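Local coordinates for regulatory protein MarR (Planctomyces limnophilus, PDB 3U2R) that probably binds DNA as a MarR-family transcription regulator built on a winged helix-turn-helix fold, at residues M63-I68 with P77-L82; V92-K97 with R102-A107; E37-F42 with Q47-L52. All coordinates share one frame; numbering follows the deposited sequence.

In the fold
Contact 3 comes first along the chain, then contact 1, then contact 2. The centres of contacts 1 and 2 lie about 10 Å apart, those of contacts 1 and 3 about 16 Å, and those of contacts 2 and 3 about 21 Å. Contact 1 packs the two helices of the helix-turn-helix, and contact 2 is the beta hairpin of the wing. Strand 63-64 joins them through strand 103-108 of the same sheet. Thr51 of helix 46-58 touches contact 1 and Leu52 touches contact 2. Contact 3 joins helix 46-58 to the long helix 18-40, next to the second subunit. In this family DNA would be expected to meet helix 78-88 and the wing.

Contact 1 of 3, residues M63-I68 with P77-L82; sequences MATLQI and PDITRL
Ile79 of helix 78-88 reaches across to Thr65 and Ile68 of helix 65-71. The two helices form the helix-turn-helix of a MarR-type winged-helix domain. In this family the second of them is the one expected to enter the DNA groove.

The contact is mainly apolar, and the end of Ile79 carries most of it. Its CD1 lies 3.4 Å from Ile68 CG2, which is tighter than usual for two methyl groups. The same CD1 is 3.7 Å from Ile68 CB, and the two side chains meet at a slant. CG1 of Ile79 stands between its own backbone N and carbonyl carbon (chi1 87°), and from there CD1 extends to helix 65-71. Thr65 adds its methyl, with CG2 4.0 Å from Ile79 CD1. The side chains of Thr65 and Ile79 pass each other pointing opposite ways.

Contacts with polar atoms are of the van der Waals kind, for no hydrogen bond joins the two segments. Ile79 CD1 comes 3.3 Å from the backbone O of Thr65. The hydroxyl of Thr65 is used elsewhere: OG1 hydrogen-bonds to the carbonyl O of Val104 on strand 103-108. Ile68 also packs on Val106 of that strand, so this helix is held against the sheet as well as against its partner helix.

Ala64 is at the N-cap position of helix 65-71, and its O accepts from Ile68 N at 3.0 Å. At the outer edge of the contact the side chains of Thr65 and Thr80 stand roughly perpendicular, with Thr65 CG2 3.9 Å from Thr80 OG1.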
loop_
_atom_site.group_PDB
_atom_site.type_symbol
_atom_site.label_atom_id
_atom_site.label_comp_id
_atom_site.label_asym_id
_atom_site.label_seq_id
_atom_site.Cartn_x
_atom_site.Cartn_y
_atom_site.Cartn_z
HETATM N N MSE A 63 24.692 23.427 23.668
HETATM C CA MSE A 63 25.599 22.861 22.682
HETATM C C MSE A 63 26.208 24.015 21.875
HETATM O O MSE A 63 25.498 24.968 21.511
HETATM C CB MSE A 63 24.821 21.893 21.788
HETATM C CG MSE A 63 25.696 21.149 20.835
HETATM SE SE MSE A 63 24.731 19.764 19.815
HETATM C CE MSE A 63 24.238 18.406 21.286
ATOM N N ALA A 64 27.519 23.917 21.587
ATOM C CA ALA A 64 28.251 24.873 20.753
ATOM C C ALA A 64 27.648 24.922 19.401
ATOM O O ALA A 64 27.326 23.857 18.848
ATOM C CB ALA A 64 29.713 24.470 20.623
ATOM N N THR A 65 27.522 26.136 18.843
ATOM C CA THR A 65 26.954 26.359 17.503
ATOM C C THR A 65 27.651 25.446 16.447
ATOM O O THR A 65 26.973 24.836 15.630
ATOM C CB THR A 65 27.083 27.863 17.163
ATOM O OG1 THR A 65 26.380 28.616 18.162
ATOM C CG2 THR A 65 26.559 28.213 15.771
ATOM N N LEU A 66 28.980 25.334 16.490
ATOM C CA LEU A 66 29.715 24.465 15.564
ATOM C C LEU A 66 29.341 22.987 15.716
ATOM O O LEU A 66 29.272 22.283 14.695
ATOM C CB LEU A 66 31.222 24.604 15.772
ATOM C CG LEU A 66 31.869 25.896 15.246
ATOM C CD1 LEU A 66 33.339 25.877 15.500
ATOM C CD2 LEU A 66 31.598 26.081 13.721
ATOM N N GLN A 67 29.141 22.507 16.982
ATOM C CA GLN A 67 28.766 21.108 17.230
ATOM C C GLN A 67 27.325 20.848 16.759
ATOM O O GLN A 67 27.027 19.752 16.284
ATOM C CB GLN A 67 28.954 20.711 18.700
ATOM C CG GLN A 67 28.588 19.232 18.986
ATOM C CD GLN A 67 29.004 18.713 20.362
ATOM O OE1 GLN A 67 28.369 18.995 21.394
ATOM N NE2 GLN A 67 30.045 17.879 20.409
ATOM N N ILE A 68 26.429 21.857 16.865
ATOM C CA ILE A 68 25.056 21.744 16.342
ATOM C C ILE A 68 25.161 21.494 14.836
ATOM O O ILE A 68 24.573 20.551 14.334
ATOM C CB ILE A 68 24.211 23.013 16.629
ATOM C CG1 ILE A 68 23.885 23.179 18.156
ATOM C CG2 ILE A 68 22.936 23.039 15.752
ATOM C CD1 ILE A 68 23.236 24.444 18.497
ATOM N N PRO A 77 27.216 28.059 8.421
ATOM C CA PRO A 77 26.973 29.504 8.629
ATOM C C PRO A 77 25.487 29.882 8.584
ATOM O O PRO A 77 25.086 30.852 9.238
ATOM C CB PRO A 77 27.772 30.191 7.508
ATOM C CG PRO A 77 28.579 29.094 6.837
ATOM C CD PRO A 77 27.834 27.815 7.100
ATOM N N ASP A 78 24.663 29.077 7.865
ATOM C CA ASP A 78 23.216 29.296 7.774
ATOM C C ASP A 78 22.501 28.870 9.103
ATOM O O ASP A 78 21.324 29.230 9.293
ATOM C CB ASP A 78 22.561 28.590 6.540
ATOM C CG ASP A 78 23.312 27.447 5.832
ATOM O OD1 ASP A 78 22.647 26.479 5.390
ATOM O OD2 ASP A 78 24.553 27.557 5.666
ATOM N N ILE A 79 23.196 28.146 10.031
ATOM C CA ILE A 79 22.536 27.744 11.270
ATOM C C ILE A 79 22.522 28.933 12.272
ATOM O O ILE A 79 21.745 28.871 13.207
ATOM C CB ILE A 79 23.034 26.414 11.929
ATOM C CG1 ILE A 79 24.234 26.578 12.867
ATOM C CG2 ILE A 79 23.290 25.327 10.894
ATOM C CD1 ILE A 79 24.240 25.579 13.899
ATOM N N THR A 80 23.322 29.998 12.066
ATOM C CA THR A 80 23.318 31.148 12.979
ATOM C C THR A 80 22.062 31.990 12.718
ATOM O O THR A 80 21.438 32.386 13.680
ATOM C CB THR A 80 24.608 31.959 12.872
ATOM O OG1 THR A 80 25.671 31.098 13.314
ATOM C CG2 THR A 80 24.553 33.301 13.720
ATOM N N ARG A 81 21.668 32.212 11.446
ATOM C CA ARG A 81 20.434 32.964 11.156
ATOM C C ARG A 81 19.219 32.165 11.677
ATOM O O ARG A 81 18.316 32.694 12.328
ATOM C CB ARG A 81 20.291 33.244 9.643
ATOM C CG ARG A 81 21.042 34.489 9.178
ATOM C CD ARG A 81 21.344 34.484 7.673
ATOM N NE ARG A 81 20.169 34.770 6.837
ATOM C CZ ARG A 81 19.697 35.985 6.546
ATOM N NH1 ARG A 81 20.280 37.075 7.042
ATOM N NH2 ARG A 81 18.628 36.118 5.765
ATOM N N LEU A 82 19.237 30.877 11.372
ATOM C CA LEU A 82 18.274 29.873 11.820
ATOM C C LEU A 82 18.095 29.971 13.364
ATOM O O LEU A 82 16.978 30.101 13.836
ATOM C CB LEU A 82 18.845 28.526 11.381
ATOM C CG LEU A 82 18.209 27.242 11.769
ATOM C CD1 LEU A 82 18.638 26.144 10.797
ATOM C CD2 LEU A 82 18.620 26.793 13.166
#

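Contact 2 of 3, residues V92-K97 with R102-A107; sequences VLRTRK and RVVEVA
Strands 92-97 and 103-107 run antiparallel, with Leu93-Ala107 and Thr95-Glu105 as hydrogen-bonded pairs, Arg94-Val106 and Arg96-Val104 as non-hydrogen-bonded pairs, and 151° between the strand directions. Each hydrogen-bonded pair gives two bonds; Thr95 N to Glu105 O and Glu105 N to Thr95 O are both 2.8 Å. A fifth bond, Lys97 N to Val103 O, is nearly straight at 168°.

Arg94, Arg96, Val104 and Val106 share one face. Val104 offers one methyl to each arginine. Its CG1 is 3.6 Å from CG of Arg94, whose chain is extended as far as NE. Its CG2 lies over a face of the Arg96 guanidinium, 3.4 Å from NH1. A bend at chi3 (-70°) in Arg96 folds the guanidinium back to this place, where NH1 also hydrogen-bonds to Arg101 O.

This hairpin is the wing of the winged-helix domain. Arg94 ties it to helix 78-88 by a salt bridge from NH2 to Asp84 and a weak hydrogen bond from NH1 to Thr80 O. A leucine in place of Arg94 would probably leave Asp84 without its positive mate and weaken the tie between wing and helix.

Toward the base, Val92 CB meets Val106 CG1 at 3.7 Å, and both valines pack on Leu55 of helix 46-58. The other face has Leu93, Thr95, Glu105 and Ala107. Near the turn, Lys97 lies alongside Val103, with CG 3.8 Å from CG1. Its NZ is 4.4 Å from Glu105 OE2, too far for a salt bridge, though the opposite charges may attract weakly.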
loop_
_atom_site.group_PDB
_atom_site.type_symbol
_atom_site.label_atom_id
_atom_site.label_comp_id
_atom_site.label_asym_id
_atom_site.label_seq_id
_atom_site.Cartn_x
_atom_site.Cartn_y
_atom_site.Cartn_z
ATOM N N VAL A 92 15.251 29.385 22.422
ATOM C CA VAL A 92 16.604 28.970 22.784
ATOM C C VAL A 92 17.305 30.109 23.505
ATOM O O VAL A 92 16.865 31.233 23.390
ATOM C CB VAL A 92 17.425 28.515 21.601
ATOM C CG1 VAL A 92 16.749 27.374 20.877
ATOM C CG2 VAL A 92 17.747 29.685 20.665
ATOM N N LEU A 93 18.320 29.801 24.302
ATOM C CA LEU A 93 19.102 30.800 25.040
ATOM C C LEU A 93 20.582 30.683 24.650
ATOM O O LEU A 93 21.173 29.625 24.781
ATOM C CB LEU A 93 18.924 30.621 26.535
ATOM C CG LEU A 93 19.594 31.695 27.393
ATOM C CD1 LEU A 93 18.956 33.030 27.198
ATOM C CD2 LEU A 93 19.589 31.334 28.784
ATOM N N ARG A 94 21.175 31.771 24.204
ATOM C CA ARG A 94 22.591 31.782 23.842
ATOM C C ARG A 94 23.469 32.183 24.995
ATOM O O ARG A 94 23.136 33.086 25.768
ATOM C CB ARG A 94 22.843 32.737 22.681
ATOM C CG ARG A 94 22.461 32.150 21.354
ATOM C CD ARG A 94 22.613 33.200 20.258
ATOM N NE ARG A 94 22.595 32.637 18.912
ATOM C CZ ARG A 94 22.157 33.254 17.817
ATOM N NH1 ARG A 94 22.213 32.647 16.640
ATOM N NH2 ARG A 94 21.638 34.477 17.894
ATOM N N THR A 95 24.617 31.532 25.103
ATOM C CA THR A 95 25.623 31.877 26.124
ATOM C C THR A 95 26.976 31.916 25.433
ATOM O O THR A 95 27.389 30.907 24.874
ATOM C CB THR A 95 25.599 30.880 27.278
ATOM O OG1 THR A 95 24.255 30.806 27.755
ATOM C CG2 THR A 95 26.491 31.325 28.440
ATOM N N ARG A 96 27.629 33.096 25.401
ATOM C CA ARG A 96 28.956 33.241 24.785
ATOM C C ARG A 96 29.951 32.709 25.825
ATOM O O ARG A 96 29.800 33.025 27.005
ATOM C CB ARG A 96 29.184 34.723 24.418
ATOM C CG ARG A 96 30.248 34.969 23.415
ATOM C CD ARG A 96 30.279 36.458 23.028
ATOM N NE ARG A 96 29.099 36.836 22.245
ATOM C CZ ARG A 96 28.877 36.520 20.967
ATOM N NH1 ARG A 96 29.781 35.833 20.272
ATOM N NH2 ARG A 96 27.749 36.897 20.369
ATOM N N LYS A 97 30.870 31.820 25.445
ATOM C CA LYS A 97 31.796 31.238 26.423
ATOM C C LYS A 97 32.688 32.339 26.965
ATOM O O LYS A 97 33.379 33.000 26.182
ATOM C CB LYS A 97 32.629 30.106 25.816
ATOM C CG LYS A 97 31.820 28.858 25.544
ATOM C CD LYS A 97 32.674 27.573 25.644
ATOM C CE LYS A 97 32.611 26.917 27.015
ATOM N NZ LYS A 97 33.144 25.528 26.991
ATOM N N ARG A 102 34.367 33.706 20.933
ATOM C CA ARG A 102 33.914 33.338 19.601
ATOM C C ARG A 102 32.829 32.196 19.654
ATOM O O ARG A 102 31.964 32.126 18.776
ATOM C CB ARG A 102 35.103 32.901 18.750
ATOM C CG ARG A 102 34.716 32.575 17.326
ATOM C CD ARG A 102 35.925 32.531 16.424
ATOM N NE ARG A 102 35.560 32.231 15.042
ATOM C CZ ARG A 102 36.420 32.220 14.029
ATOM N NH1 ARG A 102 36.003 31.937 12.799
ATOM N NH2 ARG A 102 37.703 32.494 14.235
ATOM N N VAL A 103 32.875 31.353 20.704
ATOM C CA VAL A 103 31.996 30.210 20.873
ATOM C C VAL A 103 30.680 30.638 21.585
ATOM O O VAL A 103 30.691 31.221 22.666
ATOM C CB VAL A 103 32.750 29.086 21.645
ATOM C CG1 VAL A 103 31.849 27.886 21.913
ATOM C CG2 VAL A 103 33.995 28.653 20.873
ATOM N N VAL A 104 29.566 30.296 20.959
ATOM C CA VAL A 104 28.232 30.564 21.448
ATOM C C VAL A 104 27.556 29.208 21.697
ATOM O O VAL A 104 27.382 28.439 20.758
ATOM C CB VAL A 104 27.431 31.471 20.469
ATOM C CG1 VAL A 104 25.973 31.654 20.957
ATOM C CG2 VAL A 104 28.123 32.812 20.299
ATOM N N GLU A 105 27.267 28.890 22.963
ATOM C CA GLU A 105 26.539 27.687 23.337
ATOM C C GLU A 105 25.066 28.042 23.331
ATOM O O GLU A 105 24.705 29.154 23.706
ATOM C CB GLU A 105 26.967 27.145 24.707
ATOM C CG GLU A 105 28.378 26.595 24.681
ATOM C CD GLU A 105 28.710 25.771 25.906
ATOM O OE1 GLU A 105 28.579 26.311 27.027
ATOM O OE2 GLU A 105 29.067 24.578 25.748
ATOM N N VAL A 106 24.236 27.143 22.826
ATOM C CA VAL A 106 22.793 27.352 22.705
ATOM C C VAL A 106 22.112 26.224 23.455
ATOM O O VAL A 106 22.450 25.078 23.190
ATOM C CB VAL A 106 22.415 27.322 21.188
ATOM C CG1 VAL A 106 20.947 27.701 20.971
ATOM C CG2 VAL A 106 23.334 28.234 20.383
ATOM N N ALA A 107 21.132 26.540 24.315
ATOM C CA ALA A 107 20.338 25.570 25.042
ATOM C C ALA A 107 18.842 25.848 24.794
ATOM O O ALA A 107 18.410 26.990 24.516
ATOM C CB ALA A 107 20.670 25.675 26.546
#

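Contact 3 of 3, residues E37-F42 with Q47-L52; sequences EIFSQF and QQYNTL
Phe39 and Tyr49 make the whole contact between the C-terminal part of helix 18-40 and helix 46-58. Along residues 37-42, Ile38 comes before Phe39 and packs on Cys126 of helix 110-148.

Phe39 comes next. Its CE1 and CZ lie over one face of the Tyr49 ring. CZ is 3.5 Å from Tyr49 CG, and CE1 is 3.5 Å from Tyr49 CD1, so the touch falls near the CB side of the tyrosine. The ring planes are tilted by 32°, an oblique meeting, with centroids 4.9 Å apart. In return Tyr49 CB sits over a face of the Phe39 ring, 4.1 Å from its centroid, as a CH-pi contact. CG of Tyr49 points anti to the backbone N (chi1 174°), which carries its ring across to Phe39. Its OH makes a weak hydrogen bond to Arg53.

Ser40 follows, with OG bonded back to Glu36 O. Phe42 closes the segment. Its N donates to Phe39 O at 2.9 Å, the edge of its ring meets Ile38 O in plane, and its own O accepts from Arg89.

In residues 47-52 Thr51 N and OG1 both donate to Gln47 O, from opposite faces of the carbonyl plane. Thr51 OG1 is 2.8 Å from Gln47 O.

Val123 of helix 110-148 touches both Phe39 and Tyr49, and so does Thr17 of the second subunit. The aromatic pair thus lies where helices 18-40, 46-58 and 110-148 meet the partner chain, with Thr51 of helix 46-58 resting on Leu82 of helix 78-88.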
loop_
_atom_site.group_PDB
_atom_site.type_symbol
_atom_site.label_atom_id
_atom_site.label_comp_id
_atom_site.label_asym_id
_atom_site.label_seq_id
_atom_site.Cartn_x
_atom_site.Cartn_y
_atom_site.Cartn_z
ATOM N N GLU A 37 4.619 21.882 5.046
ATOM C CA GLU A 37 3.276 22.367 5.342
ATOM C C GLU A 37 2.937 22.329 6.829
ATOM O O GLU A 37 2.277 23.240 7.305
ATOM C CB GLU A 37 2.252 21.604 4.553
ATOM C CG GLU A 37 0.899 22.297 4.493
ATOM C CD GLU A 37 -0.206 21.531 5.192
ATOM O OE1 GLU A 37 -1.222 21.217 4.527
ATOM O OE2 GLU A 37 -0.028 21.193 6.387
ATOM N N ILE A 38 3.381 21.332 7.572
ATOM C CA ILE A 38 3.045 21.310 8.987
ATOM C C ILE A 38 3.960 22.275 9.729
ATOM O O ILE A 38 3.482 22.961 10.602
ATOM C CB ILE A 38 3.019 19.881 9.661
ATOM C CG1 ILE A 38 2.542 19.963 11.164
ATOM C CG2 ILE A 38 4.365 19.202 9.635
ATOM C CD1 ILE A 38 1.019 20.471 11.367
ATOM N N PHE A 39 5.259 22.335 9.411
ATOM C CA PHE A 39 6.147 23.203 10.149
ATOM C C PHE A 39 5.835 24.676 9.850
ATOM O O PHE A 39 5.881 25.466 10.776
ATOM C CB PHE A 39 7.648 22.866 9.923
ATOM C CG PHE A 39 8.085 21.585 10.579
ATOM C CD1 PHE A 39 7.871 21.366 11.937
ATOM C CD2 PHE A 39 8.713 20.596 9.850
ATOM C CE1 PHE A 39 8.160 20.126 12.514
ATOM C CE2 PHE A 39 9.062 19.372 10.456
ATOM C CZ PHE A 39 8.788 19.152 11.778
ATOM N N SER A 40 5.407 25.022 8.632
ATOM C CA SER A 40 5.005 26.411 8.301
ATOM C C SER A 40 3.967 26.996 9.296
ATOM O O SER A 40 3.975 28.203 9.566
ATOM C CB SER A 40 4.417 26.465 6.895
ATOM O OG SER A 40 5.471 26.272 5.960
ATOM N N GLN A 41 3.085 26.133 9.839
ATOM C CA GLN A 41 2.029 26.541 10.776
ATOM C C GLN A 41 2.568 26.995 12.099
ATOM O O GLN A 41 1.874 27.730 12.786
ATOM C CB GLN A 41 1.024 25.423 11.017
ATOM C CG GLN A 41 0.187 25.143 9.772
ATOM C CD GLN A 41 -0.634 23.881 9.929
ATOM O OE1 GLN A 41 -0.606 22.986 9.074
ATOM N NE2 GLN A 41 -1.416 23.789 11.004
ATOM N N PHE A 42 3.770 26.552 12.476
ATOM C CA PHE A 42 4.412 26.981 13.701
ATOM C C PHE A 42 5.552 27.990 13.421
ATOM O O PHE A 42 6.294 28.364 14.341
ATOM C CB PHE A 42 4.933 25.775 14.450
ATOM C CG PHE A 42 3.826 24.845 14.908
ATOM C CD1 PHE A 42 3.283 23.906 14.042
ATOM C CD2 PHE A 42 3.231 25.005 16.155
ATOM C CE1 PHE A 42 2.280 23.058 14.459
ATOM C CE2 PHE A 42 2.232 24.142 16.581
ATOM C CZ PHE A 42 1.756 23.180 15.735
ATOM N N GLN A 47 14.692 22.090 9.679
ATOM C CA GLN A 47 16.044 22.235 10.226
ATOM C C GLN A 47 15.968 22.907 11.600
ATOM O O GLN A 47 16.753 22.559 12.476
ATOM C CB GLN A 47 16.990 22.999 9.276
ATOM C CG GLN A 47 18.443 22.711 9.569
ATOM C CD GLN A 47 19.404 23.295 8.539
ATOM O OE1 GLN A 47 19.261 24.443 8.079
ATOM N NE2 GLN A 47 20.445 22.536 8.186
ATOM N N GLN A 48 14.990 23.815 11.794
ATOM C CA GLN A 48 14.758 24.441 13.113
ATOM C C GLN A 48 14.183 23.421 14.089
ATOM O O GLN A 48 14.643 23.346 15.207
ATOM C CB GLN A 48 13.862 25.650 13.022
ATOM C CG GLN A 48 14.577 26.871 12.468
ATOM C CD GLN A 48 13.619 28.016 12.272
ATOM O OE1 GLN A 48 12.558 27.861 11.713
ATOM N NE2 GLN A 48 13.992 29.206 12.626
ATOM N N TYR A 49 13.262 22.558 13.636
ATOM C CA TYR A 49 12.722 21.487 14.482
ATOM C C TYR A 49 13.865 20.546 14.901
ATOM O O TYR A 49 13.944 20.147 16.069
ATOM C CB TYR A 49 11.619 20.737 13.699
ATOM C CG TYR A 49 11.067 19.512 14.415
ATOM C CD1 TYR A 49 10.122 19.639 15.415
ATOM C CD2 TYR A 49 11.489 18.240 14.079
ATOM C CE1 TYR A 49 9.665 18.532 16.127
ATOM C CE2 TYR A 49 10.988 17.116 14.737
ATOM C CZ TYR A 49 10.042 17.269 15.741
ATOM O OH TYR A 49 9.530 16.211 16.453
ATOM N N ASN A 50 14.746 20.190 13.918
ATOM C CA ASN A 50 15.889 19.296 14.116
ATOM C C ASN A 50 16.889 19.911 15.116
ATOM O O ASN A 50 17.330 19.228 16.011
ATOM C CB ASN A 50 16.567 18.986 12.808
ATOM C CG ASN A 50 15.782 18.053 11.932
ATOM O OD1 ASN A 50 14.833 17.405 12.348
ATOM N ND2 ASN A 50 16.274 17.840 10.756
ATOM N N THR A 51 17.087 21.208 15.078
ATOM C CA THR A 51 17.906 21.921 16.089
ATOM C C THR A 51 17.237 21.856 17.464
ATOM O O THR A 51 17.857 21.470 18.458
ATOM C CB THR A 51 18.113 23.363 15.641
ATOM O OG1 THR A 51 18.730 23.371 14.347
ATOM C CG2 THR A 51 18.945 24.143 16.597
ATOM N N LEU A 52 15.951 22.182 17.539
ATOM C CA LEU A 52 15.299 22.117 18.825
ATOM C C LEU A 52 15.343 20.702 19.403
ATOM O O LEU A 52 15.622 20.574 20.572
ATOM C CB LEU A 52 13.848 22.607 18.723
ATOM C CG LEU A 52 13.634 24.106 18.350
ATOM C CD1 LEU A 52 12.159 24.412 18.045
ATOM C CD2 LEU A 52 14.058 25.061 19.495
#